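Local structure of possible phosphoglycerate mutase GPM2 (Mycobacterium tuberculosis, 2A6P) at residues Asn10-Leu15 and Ser144-Phe149; Ala89-Gly94 and His116-Gly121. The protein hydrolyses phosphate monoesters of broad variety, among them fructose 1,6-bisphosphate in gluconeogenesis, and shows negligible phosphoglycerate mutase activity. One frame throughout, in Å; residues are numbered along the deposited sequence.

Overall arrangement
Contact 1 joins two neighbouring central strands of the histidine phosphatase sheet, 13-17 and 147-151, along their N-terminal halves and the loops that lead into them. Contact 2 brings together two irregular segments at the active-site end of the molecule, on the other side of the chain's centre; the two contacts lie about 27 Å apart between centres, and about 9 Å between nearest atoms. They are related through the active site: the strands of contact 1 run on toward His18, the inferred phosphohistidine, and His152, while segment 89-94 of contact 2 includes Glu90, the probable proton donor/acceptor. Leu15 and Glu90 side chains are about 10 Å apart.

Contact 1. Residues Asn10-Leu15 and Ser144-Phe149; sequences NHRLLL and SRDVLF
Arg12 and Asp146 carry the polar end of this contact, where two parallel strands at the centre of the histidine phosphatase sheet begin side by side. The backbone N of Arg12 donates to Asp146 OD1 at 2.8 Å, reaching the anti side of that oxygen from 30° out of the carboxylate plane. The other oxygen forms a long salt bridge, Arg12 NH2 to Asp146 OD2 at 3.5 Å, with OD2 at the edge of the guanidinium. One water receives a weak bond from Arg12 NE and donates to Asp146 OD1. Short and branched at its end, aspartate can thus serve a backbone N-H and a side-chain cation together; Asp58 N also binds OD2, and Leu55 O takes Arg12 NH2.

His11 lays one ring face over the backbone of Arg145, whose N sits above the ring centre, while Asp146 OD1 approaches CD2 at the ring edge. His11 NE2 is hydrogen-bonded to Asp58 OD2.

From here the strands pair in parallel register, Leu13 beside Val147 through Leu15 beside Phe149. Val147 N donates to Arg12 O, Leu14 N to Val147 O at 2.7 Å, and Phe149 N to Leu14 O.

Leu14 and Leu148 occupy one face of the sheet, with Leu14 CB and Leu148 CD1 3.8 Å apart. The other face carries Leu13, Leu15, Val147 and Phe149, apolar residues suited to burial beneath helices 124-141 and 153-163. A chi1 of 165° sets Leu13 CG anti to the backbone N. Leu13 CD1 touches Val147 CG1 at 3.7 Å. The same methyl makes a CH-pi contact over the face of Phe149, with CD1 3.9 Å from the ring centroid and only 8° off its normal.

Contact 2. Residues Ala89-Gly94 and His116-Gly121; sequences AEWDYG and HGCPAG
The active-site wall of this histidine phosphatase includes the loop with Glu90, the probable proton donor/acceptor, and contact 2 is where the continuation of that loop, Trp91 to Gly94, packs on the turn before helix 124-141. Cys118 is the side chain that bridges the two. With chi1 at -52°, SG stands anti to the carbonyl carbon. It makes sulfur-aromatic contacts with both Tyr93 and Trp91: SG meets Tyr93 CD2 at 3.5 Å, at the ring edge, and stands obliquely to the indole, 4.1 Å from Trp91 NE1. A small, polarisable thiol suits this buried place. Trp91 NE1 itself donates to Glu122 O, which helps set the rotation of the indole, and Trp91 CZ2 rests near Gly117 CA.

Tyr93 faces the catalytic side: its OH makes a weak hydrogen bond to a bound glycerol, probably from the crystallisation liquor, and its side chain is about 6 Å from that of His152, the probable transition-state stabiliser. Glu90 OE1 accepts from Trp91 N, and OE2 also binds the glycerol.

No hydrogen bond crosses between the segments. Asp92 forms an Asx turn, OD1 accepting from Gly94 N at 2.9 Å from above the carboxylate plane. In 116-121 a type II turn runs from Cys118 to Gly121, closed by Gly121 N to Cys118 O at 3.1 Å; Pro119 (phi -68°) suits its second position. Gly94 CA and Gly121 CA come within 3.8 Å, leaving no room for a CB on either: it would run into the other segment. A CA-H...O contact joins them as well, Gly121 CA lying 3.5 Å from Asp92 O.

Contact 1. Residues Asn10-Leu15 and Ser144-Phe149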
# COMPACT_ATOMS: atom_id res chain seq x y z
N ASN A 10 4.91 -11.47 -15.35
CA ASN A 10 4.42 -12.53 -14.49
C ASN A 10 5.22 -12.55 -13.18
O ASN A 10 5.05 -13.47 -12.38
CB ASN A 10 4.58 -13.86 -15.23
CG ASN A 10 4.02 -13.81 -16.64
OD1 ASN A 10 4.52 -14.49 -17.55
ND2 ASN A 10 2.97 -13.02 -16.82
N HIS A 11 6.07 -11.54 -12.97
CA HIS A 11 6.87 -11.48 -11.74
C HIS A 11 6.64 -10.24 -10.87
O HIS A 11 5.94 -9.30 -11.28
CB HIS A 11 8.36 -11.63 -12.06
CG HIS A 11 8.72 -13.02 -12.49
ND1 HIS A 11 8.77 -13.40 -13.81
CD2 HIS A 11 8.95 -14.14 -11.76
CE1 HIS A 11 9.00 -14.70 -13.88
NE2 HIS A 11 9.10 -15.17 -12.66
N ARG A 12 7.25 -10.24 -9.68
CA ARG A 12 7.09 -9.16 -8.72
C ARG A 12 8.37 -8.58 -8.13
O ARG A 12 9.41 -9.25 -8.08
CB ARG A 12 6.24 -9.64 -7.53
CG ARG A 12 4.84 -10.10 -7.86
CD ARG A 12 4.27 -10.91 -6.70
NE ARG A 12 5.08 -12.10 -6.44
CZ ARG A 12 4.86 -12.99 -5.47
NH1 ARG A 12 3.84 -12.83 -4.63
NH2 ARG A 12 5.67 -14.04 -5.34
N LEU A 13 8.28 -7.34 -7.67
CA LEU A 13 9.41 -6.66 -7.03
C LEU A 13 9.03 -6.50 -5.55
O LEU A 13 8.06 -5.80 -5.23
CB LEU A 13 9.64 -5.27 -7.65
CG LEU A 13 10.53 -4.29 -6.87
CD1 LEU A 13 11.93 -4.88 -6.69
CD2 LEU A 13 10.60 -2.97 -7.60
N LEU A 14 9.75 -7.16 -4.66
CA LEU A 14 9.43 -7.03 -3.24
C LEU A 14 10.49 -6.17 -2.59
O LEU A 14 11.65 -6.18 -3.02
CB LEU A 14 9.39 -8.39 -2.53
CG LEU A 14 8.91 -9.71 -3.13
CD1 LEU A 14 8.14 -10.46 -2.05
CD2 LEU A 14 8.03 -9.51 -4.34
N LEU A 15 10.10 -5.41 -1.58
CA LEU A 15 11.05 -4.57 -0.86
C LEU A 15 10.91 -4.87 0.62
O LEU A 15 9.80 -4.98 1.13
CB LEU A 15 10.78 -3.08 -1.10
CG LEU A 15 10.87 -2.63 -2.55
CD1 LEU A 15 9.54 -2.86 -3.27
CD2 LEU A 15 11.24 -1.17 -2.58
N SER A 144 12.56 -12.98 -15.92
CA SER A 144 12.64 -14.42 -15.68
C SER A 144 12.48 -14.84 -14.23
O SER A 144 12.29 -16.03 -13.95
CB SER A 144 13.98 -14.93 -16.22
OG SER A 144 15.07 -14.34 -15.52
N ARG A 145 12.57 -13.89 -13.30
CA ARG A 145 12.45 -14.22 -11.88
C ARG A 145 11.93 -13.05 -11.03
O ARG A 145 11.80 -11.92 -11.53
CB ARG A 145 13.83 -14.66 -11.34
CG ARG A 145 14.89 -13.54 -11.37
CD ARG A 145 16.34 -14.07 -11.37
NE ARG A 145 16.66 -14.84 -10.17
CZ ARG A 145 17.89 -15.25 -9.86
NH1 ARG A 145 18.92 -14.96 -10.65
NH2 ARG A 145 18.10 -15.96 -8.75
N ASP A 146 11.62 -13.33 -9.77
CA ASP A 146 11.15 -12.31 -8.83
C ASP A 146 12.37 -11.57 -8.27
O ASP A 146 13.47 -12.14 -8.20
CB ASP A 146 10.36 -12.93 -7.67
CG ASP A 146 8.96 -13.36 -8.09
OD1 ASP A 146 8.35 -12.71 -8.97
OD2 ASP A 146 8.45 -14.35 -7.51
N VAL A 147 12.18 -10.31 -7.88
CA VAL A 147 13.26 -9.48 -7.33
C VAL A 147 12.98 -9.00 -5.90
O VAL A 147 11.87 -8.59 -5.58
CB VAL A 147 13.50 -8.22 -8.23
CG1 VAL A 147 14.53 -7.30 -7.58
CG2 VAL A 147 13.98 -8.65 -9.61
N LEU A 148 13.99 -9.07 -5.03
CA LEU A 148 13.85 -8.63 -3.65
C LEU A 148 14.92 -7.62 -3.23
O LEU A 148 16.12 -7.91 -3.26
CB LEU A 148 13.89 -9.84 -2.69
CG LEU A 148 13.95 -9.52 -1.19
CD1 LEU A 148 12.75 -8.70 -0.77
CD2 LEU A 148 14.00 -10.80 -0.39
N PHE A 149 14.48 -6.43 -2.84
CA PHE A 149 15.39 -5.39 -2.39
C PHE A 149 15.35 -5.34 -0.87
O PHE A 149 14.26 -5.23 -0.30
CB PHE A 149 14.96 -3.99 -2.88
CG PHE A 149 15.18 -3.72 -4.35
CD1 PHE A 149 15.95 -4.57 -5.14
CD2 PHE A 149 14.66 -2.56 -4.92
CE1 PHE A 149 16.19 -4.27 -6.50
CE2 PHE A 149 14.89 -2.25 -6.27
CZ PHE A 149 15.66 -3.11 -7.06
O HOH W 1 5.74 -13.83 -8.51

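Contact 2. Residues Ala89-Gly94 and His116-Gly121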
# COMPACT_ATOMS: atom_id res chain seq x y z
N ALA A 89 21.19 2.14 -0.89
CA ALA A 89 21.51 2.84 0.35
C ALA A 89 20.42 3.85 0.72
O ALA A 89 19.69 4.34 -0.14
CB ALA A 89 22.86 3.55 0.22
N GLU A 90 20.30 4.16 2.01
CA GLU A 90 19.28 5.12 2.42
C GLU A 90 19.61 6.50 1.87
O GLU A 90 20.71 6.74 1.39
CB GLU A 90 19.19 5.20 3.95
CG GLU A 90 18.15 6.19 4.47
CD GLU A 90 16.75 5.95 3.89
OE1 GLU A 90 16.55 6.14 2.67
OE2 GLU A 90 15.87 5.56 4.67
N TRP A 91 18.63 7.39 1.93
CA TRP A 91 18.80 8.77 1.48
C TRP A 91 19.97 9.34 2.27
O TRP A 91 20.01 9.20 3.48
CB TRP A 91 17.53 9.56 1.82
CG TRP A 91 17.35 10.85 1.07
CD1 TRP A 91 18.26 11.86 0.95
CD2 TRP A 91 16.17 11.27 0.36
NE1 TRP A 91 17.72 12.89 0.20
CE2 TRP A 91 16.45 12.55 -0.17
CE3 TRP A 91 14.92 10.69 0.11
CZ2 TRP A 91 15.50 13.27 -0.94
CZ3 TRP A 91 13.98 11.40 -0.65
CH2 TRP A 91 14.28 12.68 -1.16
N ASP A 92 20.93 9.97 1.59
CA ASP A 92 22.07 10.59 2.28
C ASP A 92 21.55 11.85 2.97
O ASP A 92 21.22 12.82 2.31
CB ASP A 92 23.15 10.98 1.27
CG ASP A 92 24.32 11.69 1.92
OD1 ASP A 92 24.29 11.90 3.16
OD2 ASP A 92 25.27 12.05 1.20
N TYR A 93 21.49 11.83 4.30
CA TYR A 93 20.96 12.96 5.05
C TYR A 93 21.89 14.13 5.29
O TYR A 93 21.48 15.13 5.87
CB TYR A 93 20.38 12.48 6.38
CG TYR A 93 19.24 11.49 6.21
CD1 TYR A 93 19.40 10.15 6.55
CD2 TYR A 93 18.01 11.91 5.69
CE1 TYR A 93 18.35 9.23 6.39
CE2 TYR A 93 16.96 11.00 5.52
CZ TYR A 93 17.13 9.67 5.87
OH TYR A 93 16.10 8.78 5.70
N GLY A 94 23.14 14.02 4.85
CA GLY A 94 24.07 15.11 5.05
C GLY A 94 24.02 15.76 6.43
O GLY A 94 24.17 15.09 7.45
N HIS A 116 12.08 18.79 0.14
CA HIS A 116 13.27 19.61 0.40
C HIS A 116 14.62 18.95 0.16
O HIS A 116 15.54 19.58 -0.38
CB HIS A 116 13.25 20.12 1.85
CG HIS A 116 12.01 20.87 2.22
ND1 HIS A 116 12.02 21.91 3.11
CD2 HIS A 116 10.72 20.72 1.83
CE1 HIS A 116 10.79 22.38 3.26
NE2 HIS A 116 9.98 21.67 2.49
N GLY A 117 14.76 17.70 0.57
CA GLY A 117 16.05 17.05 0.41
C GLY A 117 16.87 17.37 1.66
O GLY A 117 16.33 17.90 2.64
N CYS A 118 18.16 17.08 1.62
CA CYS A 118 19.02 17.32 2.78
C CYS A 118 20.26 18.14 2.45
O CYS A 118 20.96 17.87 1.48
CB CYS A 118 19.45 15.98 3.39
SG CYS A 118 18.08 14.85 3.75
N PRO A 119 20.54 19.17 3.27
CA PRO A 119 21.71 20.02 3.04
C PRO A 119 23.02 19.25 3.27
O PRO A 119 23.23 18.66 4.34
CB PRO A 119 21.50 21.17 4.02
CG PRO A 119 20.73 20.53 5.14
CD PRO A 119 19.75 19.67 4.42
N ALA A 120 23.88 19.26 2.25
CA ALA A 120 25.17 18.56 2.29
C ALA A 120 24.99 17.06 2.07
O ALA A 120 25.89 16.28 2.36
CB ALA A 120 25.89 18.81 3.62
N GLY A 121 23.81 16.68 1.56
CA GLY A 121 23.50 15.29 1.29
C GLY A 121 22.85 15.14 -0.07
O GLY A 121 23.16 15.91 -0.98